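Side-chain contacts in enoyl-CoA hydratase (Mycobacterium tuberculosis, PDB 5KJP), which probably catalyses the reversible addition of water to the double bond of 2-enoyl-CoA thioesters in fatty acid metabolism, as a member of the crotonase superfamily: residues V43-G46 with L47-M51; G224-P227 with D228-F231; I237-P240 with V241-N245. One frame throughout, in Å; residues are numbered along the deposited sequence.

Contact 1 (V43-G46 with L47-M51)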
ATOM      1  N   VAL A  43      22.972 -16.817 -17.151  1.00 20.57           N
ATOM      2  CA  VAL A  43      21.550 -16.586 -16.923  1.00 17.76           C
ATOM      3  C   VAL A  43      21.234 -15.093 -16.916  1.00 19.70           C
ATOM      4  O   VAL A  43      20.231 -14.665 -17.481  1.00 18.32           O
ATOM      5  CB  VAL A  43      21.069 -17.212 -15.599  1.00 20.63           C
ATOM      6  CG1 VAL A  43      19.643 -16.772 -15.293  1.00 15.82           C
ATOM      7  CG2 VAL A  43      21.145 -18.731 -15.673  1.00 18.65           C
ATOM      8  N   SER A  44      22.096 -14.304 -16.282  1.00 18.62           N
ATOM      9  CA  SER A  44      21.897 -12.859 -16.241  1.00 20.70           C
ATOM     10  C   SER A  44      21.831 -12.281 -17.655  1.00 19.08           C
ATOM     11  O   SER A  44      20.903 -11.540 -17.991  1.00 20.15           O
ATOM     12  CB  SER A  44      23.017 -12.187 -15.441  1.00 21.43           C
ATOM     13  OG  SER A  44      22.787 -10.794 -15.347  1.00 20.97           O
ATOM     14  N   ARG A  45      22.814 -12.632 -18.483  1.00 20.17           N
ATOM     15  CA  ARG A  45      22.837 -12.190 -19.877  1.00 21.55           C
ATOM     16  C   ARG A  45      21.643 -12.717 -20.663  1.00 23.58           C
ATOM     17  O   ARG A  45      21.048 -11.992 -21.462  1.00 19.86           O
ATOM     18  CB  ARG A  45      24.131 -12.630 -20.566  1.00 22.86           C
ATOM     19  CG  ARG A  45      24.231 -12.177 -22.018  1.00 29.03           C
ATOM     20  CD  ARG A  45      24.250 -10.655 -22.119  1.00 44.07           C
ATOM     21  NE  ARG A  45      24.077 -10.173 -23.489  1.00 55.04           N
ATOM     22  CZ  ARG A  45      25.055 -10.082 -24.386  1.00 59.97           C
ATOM     23  NH1 ARG A  45      26.292 -10.440 -24.065  1.00 59.77           N
ATOM     24  NH2 ARG A  45      24.797  -9.632 -25.607  1.00 64.37           N
ATOM     25  N   GLY A  46      21.306 -13.985 -20.439  1.00 22.29           N
ATOM     26  CA  GLY A  46      20.190 -14.617 -21.123  1.00 20.87           C
ATOM     27  C   GLY A  46      18.871 -13.925 -20.835  1.00 23.09           C
ATOM     28  O   GLY A  46      18.054 -13.721 -21.736  1.00 20.49           O
ATOM     29  N   LEU A  47      18.666 -13.558 -19.572  1.00 16.55           N
ATOM     30  CA  LEU A  47      17.469 -12.826 -19.168  1.00 18.36           C
ATOM     31  C   LEU A  47      17.412 -11.449 -19.823  1.00 16.27           C
ATOM     32  O   LEU A  47      16.354 -11.024 -20.292  1.00 15.72           O
ATOM     33  CB  LEU A  47      17.415 -12.686 -17.641  1.00 16.29           C
ATOM     34  CG  LEU A  47      17.159 -13.991 -16.883  1.00 17.17           C
ATOM     35  CD1 LEU A  47      17.253 -13.791 -15.371  1.00 18.27           C
ATOM     36  CD2 LEU A  47      15.800 -14.559 -17.272  1.00 17.03           C
ATOM     37  N   ALA A  48      18.549 -10.758 -19.853  1.00 16.68           N
ATOM     38  CA  ALA A  48      18.614  -9.428 -20.449  1.00 20.06           C
ATOM     39  C   ALA A  48      18.299  -9.494 -21.943  1.00 22.54           C
ATOM     40  O   ALA A  48      17.545  -8.668 -22.464  1.00 19.32           O
ATOM     41  CB  ALA A  48      19.982  -8.804 -20.218  1.00 23.68           C
ATOM     42  N   ASP A  49      18.871 -10.486 -22.620  1.00 19.98           N
ATOM     43  CA  ASP A  49      18.622 -10.684 -24.043  1.00 19.17           C
ATOM     44  C   ASP A  49      17.144 -10.957 -24.319  1.00 23.13           C
ATOM     45  O   ASP A  49      16.583 -10.454 -25.294  1.00 20.07           O
ATOM     46  CB  ASP A  49      19.466 -11.839 -24.584  1.00 21.17           C
ATOM     47  CG  ASP A  49      20.949 -11.496 -24.685  1.00 35.03           C
ATOM     48  OD1 ASP A  49      21.312 -10.298 -24.619  1.00 29.36           O
ATOM     49  OD2 ASP A  49      21.753 -12.440 -24.845  1.00 34.31           O
ATOM     50  N   ALA A  50      16.519 -11.760 -23.459  1.00 22.87           N
ATOM     51  CA  ALA A  50      15.103 -12.097 -23.608  1.00 18.82           C
ATOM     52  C   ALA A  50      14.213 -10.861 -23.461  1.00 19.25           C
ATOM     53  O   ALA A  50      13.253 -10.681 -24.213  1.00 17.18           O
ATOM     54  CB  ALA A  50      14.704 -13.166 -22.591  1.00 15.79           C
HETATM   55  N   MSE A  51      14.530 -10.008 -22.491  1.00 19.97           N
HETATM   56  CA  MSE A  51      13.768  -8.778 -22.297  1.00 17.90           C
HETATM   57  C   MSE A  51      13.955  -7.830 -23.486  1.00 20.31           C
HETATM   58  O   MSE A  51      13.003  -7.151 -23.899  1.00 20.07           O
HETATM   59  CB  MSE A  51      14.165  -8.091 -20.983  1.00 17.29           C
HETATM   60  CG  MSE A  51      13.872  -8.907 -19.723  1.00 16.66           C
HETATM   61 SE   MSE A  51      12.070  -9.701 -19.655  0.64 20.96          SE
HETATM   62  CE  MSE A  51      12.429 -11.054 -18.285  1.00 19.03           C
TER
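Val-43 and Leu-47 meet one turn apart on helix 41-56, the helical link of the beta-alpha-beta unit that joins strands 25-30 and 62-67 of the crotonase fold. Their side chains run alongside each other in the same direction, Val-43 CG1 lying 3.8 Å from Leu-47 CD1. That branch of Val-43 is anti to its own N (chi1 171°), which lays it beside the carbonyl carbon and next to the following turn. Both residues are buried: Val-43 rests on Ile-30 and Val-17, Leu-47 on Ile-28, and Ala-50 on Ile-28 and Val-19, so this flank of the helix is packed against the sheet. Ser-44, also buried, directs OG to Val-87 O and Gly-95 N. Regular i to i+4 backbone bonds join the turns, among them Leu-47 N to Val-43 O at 2.8 Å. The flank carrying Arg-45 and Asp-49 is looser, with Arg-45 exposed and Asp-49 partly so. Here a salt bridge spans one turn, its guanidinium and carboxylate planes 76° apart. The long Arg-45 chain bends at chi2, and NE, rather than a terminal nitrogen, gives its hydrogen to Asp-49 OD1 at 3.0 Å, arriving on the syn side but 28° out of the carboxylate plane.

Contact 2 (G224-P227 with D228-F231)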
ATOM      1  N   GLY A 224       6.642   8.268  -9.295  1.00 29.92           N
ATOM      2  CA  GLY A 224       7.525   9.414  -9.188  1.00 30.16           C
ATOM      3  C   GLY A 224       6.874  10.730  -9.561  1.00 33.31           C
ATOM      4  O   GLY A 224       7.567  11.705  -9.838  1.00 37.59           O
ATOM      5  N   TRP A 225       5.544  10.768  -9.574  1.00 29.56           N
ATOM      6  CA  TRP A 225       4.824  12.007  -9.861  1.00 29.10           C
ATOM      7  C   TRP A 225       4.197  12.583  -8.598  1.00 31.07           C
ATOM      8  O   TRP A 225       3.794  11.842  -7.706  1.00 40.82           O
ATOM      9  CB  TRP A 225       3.729  11.780 -10.907  1.00 28.48           C
ATOM     10  CG  TRP A 225       4.216  11.292 -12.233  1.00 28.13           C
ATOM     11  CD1 TRP A 225       5.491  11.339 -12.711  1.00 29.00           C
ATOM     12  CD2 TRP A 225       3.423  10.683 -13.259  1.00 25.74           C
ATOM     13  NE1 TRP A 225       5.544  10.794 -13.976  1.00 29.78           N
ATOM     14  CE2 TRP A 225       4.286  10.383 -14.332  1.00 27.39           C
ATOM     15  CE3 TRP A 225       2.064  10.363 -13.373  1.00 22.59           C
ATOM     16  CZ2 TRP A 225       3.835   9.774 -15.502  1.00 21.88           C
ATOM     17  CZ3 TRP A 225       1.620   9.757 -14.532  1.00 23.05           C
ATOM     18  CH2 TRP A 225       2.503   9.471 -15.582  1.00 22.48           C
ATOM     19  N   SER A 226       4.103  13.904  -8.528  1.00 43.84           N
ATOM     20  CA  SER A 226       3.395  14.548  -7.429  1.00 52.18           C
ATOM     21  C   SER A 226       1.901  14.574  -7.733  1.00 55.17           C
ATOM     22  O   SER A 226       1.509  14.572  -8.902  1.00 52.25           O
ATOM     23  CB  SER A 226       3.913  15.967  -7.203  1.00 49.38           C
ATOM     24  OG  SER A 226       4.107  16.638  -8.434  1.00 58.65           O
ATOM     25  N   PRO A 227       1.064  14.587  -6.683  1.00 50.52           N
ATOM     26  CA  PRO A 227      -0.385  14.730  -6.853  1.00 44.24           C
ATOM     27  C   PRO A 227      -0.755  15.910  -7.752  1.00 35.28           C
ATOM     28  O   PRO A 227      -1.693  15.809  -8.538  1.00 33.81           O
ATOM     29  CB  PRO A 227      -0.880  14.959  -5.425  1.00 40.27           C
ATOM     30  CG  PRO A 227       0.104  14.230  -4.581  1.00 40.79           C
ATOM     31  CD  PRO A 227       1.433  14.400  -5.268  1.00 53.42           C
ATOM     32  N   ASP A 228      -0.012  17.005  -7.643  1.00 31.48           N
ATOM     33  CA  ASP A 228      -0.320  18.207  -8.404  1.00 33.28           C
ATOM     34  C   ASP A 228       0.047  18.086  -9.881  1.00 28.59           C
ATOM     35  O   ASP A 228      -0.445  18.856 -10.704  1.00 30.48           O
ATOM     36  CB  ASP A 228       0.390  19.419  -7.794  1.00 42.38           C
ATOM     37  CG  ASP A 228      -0.258  19.885  -6.501  1.00 59.28           C
ATOM     38  OD1 ASP A 228      -1.425  19.512  -6.251  1.00 61.17           O
ATOM     39  OD2 ASP A 228       0.395  20.633  -5.739  1.00 59.01           O
ATOM     40  N   THR A 229       0.908  17.133 -10.225  1.00 27.14           N
ATOM     41  CA  THR A 229       1.344  17.007 -11.612  1.00 31.22           C
ATOM     42  C   THR A 229       0.880  15.723 -12.293  1.00 23.37           C
ATOM     43  O   THR A 229       1.019  15.593 -13.510  1.00 27.06           O
ATOM     44  CB  THR A 229       2.886  17.075 -11.737  1.00 34.98           C
ATOM     45  OG1 THR A 229       3.482  15.933 -11.106  1.00 35.60           O
ATOM     46  CG2 THR A 229       3.423  18.354 -11.104  1.00 33.92           C
HETATM   47  N   MSE A 230       0.321  14.786 -11.527  1.00 23.93           N
HETATM   48  CA  MSE A 230       0.088  13.438 -12.050  1.00 23.29           C
HETATM   49  C   MSE A 230      -0.851  13.406 -13.263  1.00 23.80           C
HETATM   50  O   MSE A 230      -0.609  12.660 -14.210  1.00 25.64           O
HETATM   51  CB  MSE A 230      -0.426  12.503 -10.937  1.00 21.58           C
HETATM   52  CG  MSE A 230      -1.687  12.930 -10.185  1.00 26.41           C
HETATM   53 SE   MSE A 230      -2.146  11.627  -8.766  0.51 30.80          SE
HETATM   54  CE  MSE A 230      -4.041  12.058  -8.553  1.00 34.14           C
ATOM     55  N   PHE A 231      -1.898  14.221 -13.264  1.00 23.74           N
ATOM     56  CA  PHE A 231      -2.818  14.205 -14.396  1.00 24.28           C
ATOM     57  C   PHE A 231      -2.195  14.790 -15.669  1.00 25.78           C
ATOM     58  O   PHE A 231      -2.432  14.282 -16.767  1.00 23.92           O
ATOM     59  CB  PHE A 231      -4.116  14.939 -14.046  1.00 22.65           C
ATOM     60  CG  PHE A 231      -5.153  14.055 -13.401  1.00 22.03           C
ATOM     61  CD1 PHE A 231      -5.925  13.196 -14.172  1.00 19.81           C
ATOM     62  CD2 PHE A 231      -5.345  14.070 -12.026  1.00 26.27           C
ATOM     63  CE1 PHE A 231      -6.880  12.373 -13.584  1.00 19.04           C
ATOM     64  CE2 PHE A 231      -6.297  13.252 -11.431  1.00 28.15           C
ATOM     65  CZ  PHE A 231      -7.063  12.400 -12.211  1.00 20.70           C
TER
HETATM   66  O   HOH W   1      -2.578  16.269 -11.069  1.00 27.31           O
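Ser-226 and Thr-229 join hydroxyls at the turn leading into helix 230-242: OG and OG1 are 2.8 Å apart, a hydrogen bond in which either could be the donor. Thr-229 N also bonds to Ser-226 O at 2.9 Å, from 60° out of the carbonyl plane, closing a type I beta turn with Pro-227 in its second position, and Met-230 N adds a weak bond to the same oxygen. The selenomethionine Met-230 can be followed outward. Met-230 CB lies 3.5 Å from Ser-226 O. Trp-225 CE3 is 4.1 Å from that same Met-230 CB. A chi1 of 56° sets CG between the backbone N and the carbonyl carbon, and there Met-230 CG comes within 3.3 Å of Pro-227 O. Beyond CG the chain is extended, carrying Met-230 SE past Pro-227 CA at 4.0 Å. The terminal Met-230 CE continues beyond, 4.4 Å from Pro-227 O. Pro-227 O also accepts a hydrogen bond from a water that takes one from Phe-231 N, bridging the start of the helix. The contact lies at the surface, between helices 209-221 and 230-242. Trp-225 folds back onto Glu-233 and Gln-234 of the latter, and with Met-230 packs on Leu-152 of a second subunit.

Contact 3 (I237-P240 with V241-N245)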
ATOM      1  N   ILE A 237       1.071  10.704 -21.968  1.00 21.68           N
ATOM      2  CA  ILE A 237       1.081   9.297 -22.337  1.00 19.43           C
ATOM      3  C   ILE A 237      -0.260   8.916 -22.975  1.00 25.73           C
ATOM      4  O   ILE A 237      -0.314   8.070 -23.873  1.00 26.32           O
ATOM      5  CB  ILE A 237       1.385   8.416 -21.110  1.00 22.41           C
ATOM      6  CG1 ILE A 237       2.766   8.766 -20.543  1.00 23.91           C
ATOM      7  CG2 ILE A 237       1.314   6.935 -21.464  1.00 20.54           C
ATOM      8  CD1 ILE A 237       3.051   8.135 -19.195  1.00 23.46           C
ATOM      9  N   LEU A 238      -1.335   9.570 -22.537  1.00 19.08           N
ATOM     10  CA  LEU A 238      -2.682   9.256 -23.023  1.00 22.67           C
ATOM     11  C   LEU A 238      -2.910   9.613 -24.488  1.00 23.94           C
ATOM     12  O   LEU A 238      -3.535   8.851 -25.226  1.00 24.48           O
ATOM     13  CB  LEU A 238      -3.741   9.976 -22.181  1.00 25.52           C
ATOM     14  CG  LEU A 238      -3.976   9.520 -20.742  1.00 30.56           C
ATOM     15  CD1 LEU A 238      -5.102  10.329 -20.120  1.00 33.11           C
ATOM     16  CD2 LEU A 238      -4.309   8.044 -20.712  1.00 28.70           C
ATOM     17  N   VAL A 239      -2.432  10.782 -24.898  1.00 22.88           N
ATOM     18  CA  VAL A 239      -2.786  11.324 -26.211  1.00 24.11           C
ATOM     19  C   VAL A 239      -2.408  10.396 -27.382  1.00 24.63           C
ATOM     20  O   VAL A 239      -3.253  10.135 -28.237  1.00 24.98           O
ATOM     21  CB  VAL A 239      -2.160  12.724 -26.425  1.00 28.08           C
ATOM     22  CG1 VAL A 239      -2.339  13.183 -27.867  1.00 28.29           C
ATOM     23  CG2 VAL A 239      -2.789  13.720 -25.467  1.00 34.34           C
ATOM     24  N   PRO A 240      -1.164   9.870 -27.415  1.00 24.08           N
ATOM     25  CA  PRO A 240      -0.842   8.983 -28.543  1.00 27.44           C
ATOM     26  C   PRO A 240      -1.712   7.725 -28.598  1.00 27.48           C
ATOM     27  O   PRO A 240      -1.915   7.176 -29.682  1.00 25.88           O
ATOM     28  CB  PRO A 240       0.622   8.607 -28.286  1.00 27.03           C
ATOM     29  CG  PRO A 240       1.157   9.731 -27.480  1.00 27.69           C
ATOM     30  CD  PRO A 240       0.025  10.117 -26.577  1.00 24.44           C
ATOM     31  N   VAL A 241      -2.221   7.279 -27.453  1.00 21.15           N
ATOM     32  CA  VAL A 241      -3.102   6.120 -27.435  1.00 18.33           C
ATOM     33  C   VAL A 241      -4.465   6.475 -28.028  1.00 22.80           C
ATOM     34  O   VAL A 241      -4.989   5.763 -28.893  1.00 22.53           O
ATOM     35  CB  VAL A 241      -3.285   5.568 -26.006  1.00 18.88           C
ATOM     36  CG1 VAL A 241      -4.285   4.420 -26.005  1.00 18.37           C
ATOM     37  CG2 VAL A 241      -1.940   5.109 -25.448  1.00 20.01           C
ATOM     38  N   PHE A 242      -5.028   7.589 -27.574  1.00 21.37           N
ATOM     39  CA  PHE A 242      -6.366   7.986 -28.000  1.00 25.22           C
ATOM     40  C   PHE A 242      -6.451   8.350 -29.482  1.00 26.21           C
ATOM     41  O   PHE A 242      -7.529   8.295 -30.067  1.00 30.10           O
ATOM     42  CB  PHE A 242      -6.862   9.152 -27.143  1.00 26.70           C
ATOM     43  CG  PHE A 242      -7.549   8.713 -25.884  1.00 31.86           C
ATOM     44  CD1 PHE A 242      -6.825   8.146 -24.850  1.00 30.51           C
ATOM     45  CD2 PHE A 242      -8.923   8.846 -25.743  1.00 44.34           C
ATOM     46  CE1 PHE A 242      -7.455   7.726 -23.690  1.00 36.85           C
ATOM     47  CE2 PHE A 242      -9.557   8.432 -24.586  1.00 41.56           C
ATOM     48  CZ  PHE A 242      -8.821   7.871 -23.557  1.00 37.37           C
ATOM     49  N   THR A 243      -5.323   8.707 -30.092  1.00 24.47           N
ATOM     50  CA  THR A 243      -5.312   9.062 -31.508  1.00 29.35           C
ATOM     51  C   THR A 243      -4.763   7.936 -32.380  1.00 25.98           C
ATOM     52  O   THR A 243      -4.566   8.116 -33.577  1.00 24.63           O
ATOM     53  CB  THR A 243      -4.480  10.333 -31.761  1.00 34.09           C
ATOM     54  OG1 THR A 243      -3.136  10.110 -31.324  1.00 31.81           O
ATOM     55  CG2 THR A 243      -5.072  11.522 -31.012  1.00 35.58           C
ATOM     56  N   SER A 244      -4.522   6.777 -31.779  1.00 23.21           N
ATOM     57  CA  SER A 244      -3.946   5.657 -32.517  1.00 23.54           C
ATOM     58  C   SER A 244      -4.959   4.996 -33.445  1.00 24.08           C
ATOM     59  O   SER A 244      -6.169   5.138 -33.263  1.00 23.89           O
ATOM     60  CB  SER A 244      -3.385   4.612 -31.549  1.00 20.63           C
ATOM     61  OG  SER A 244      -4.417   4.058 -30.744  1.00 21.64           O
ATOM     62  N   ASN A 245      -4.457   4.265 -34.434  1.00 20.79           N
ATOM     63  CA  ASN A 245      -5.315   3.424 -35.257  1.00 23.87           C
ATOM     64  C   ASN A 245      -6.076   2.393 -34.426  1.00 22.00           C
ATOM     65  O   ASN A 245      -7.229   2.070 -34.720  1.00 23.28           O
ATOM     66  CB  ASN A 245      -4.490   2.721 -36.334  1.00 23.47           C
ATOM     67  CG  ASN A 245      -3.965   3.683 -37.378  1.00 25.94           C
ATOM     68  OD1 ASN A 245      -4.677   4.585 -37.816  1.00 29.01           O
ATOM     69  ND2 ASN A 245      -2.713   3.503 -37.774  1.00 27.19           N
TER
HETATM   70  O   HOH W   2      -0.849   7.614 -32.130  1.00 38.67           O
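Leu-238 and Phe-242 are joined by both backbone and side chain near the end of helix 230-242. Among the backbone hydrogen bonds, Phe-242 N to Leu-238 O is 3.1 Å long and straight at nitrogen (163°), with the donor nearly along the C=O axis. Leu-238 O also takes a weak bond from Val-241 N. Thr-243 N bonds to Val-239 O at 3.1 Å, although Thr-243 itself is the first residue to leave helical backbone angles. Pro-240 has no N-H to give to the preceding turn, and the helix is kinked there.

Side-chain polar contacts gather at this end. Thr-243 OG1, placed between Thr-243 N and its carbonyl carbon (chi1 59°), approaches Val-239 O at 3.1 Å, but the acceptor of its proton is not settled. Pro-240 O accepts a hydrogen bond from a water. Ser-244 OG donates to Val-241 O at 2.6 Å, in the carbonyl plane and on a lone pair; Ser-244 N also bonds to that oxygen, giving it two donors from one residue.

The apolar contact is a single pair, Leu-238 CD2 lying 4.3 Å from Phe-242 CE1. At the edge of the phenyl ring, Leu-238 O comes 3.4 Å from Phe-242 CD1. Leu-238 and Phe-242 also pack on Val-145 of a second subunit, and Val-241 on Gly-143 of that subunit. Within the chain, Val-241 and Ile-237 touch helix 209-221, at Ala-214 and Ile-218 respectively.

Ser-244 then serves the next helix, 245-255. The motif is a serine N-cap, parted from the end of helix 230-242 by Thr-243, its OG accepting from Ala-247 N while donating back to Val-241 O, in the C-terminal helices of a crotonase-family subunit.

Contact 1 belongs to the core, with five of its eight touching residues buried and its centre about 13 Å from that of the chain. Contacts 2 and 3 have centres about 25 Å from the centre of the chain, the former at the surface and the latter partly buried. Those two share helix 230-242, one at its start and one at its end, and meet where Trp-225 CH2 lies 3.9 Å from Ile-237 CD1; both also touch a second subunit, which contact 1 does not. The chemistry of the three follows their place: within a helix, contact 1 combines aliphatic packing on the sheet with a charged pair, whereas hydroxyls, prolines and bound waters mark the helix ends in contacts 2 and 3.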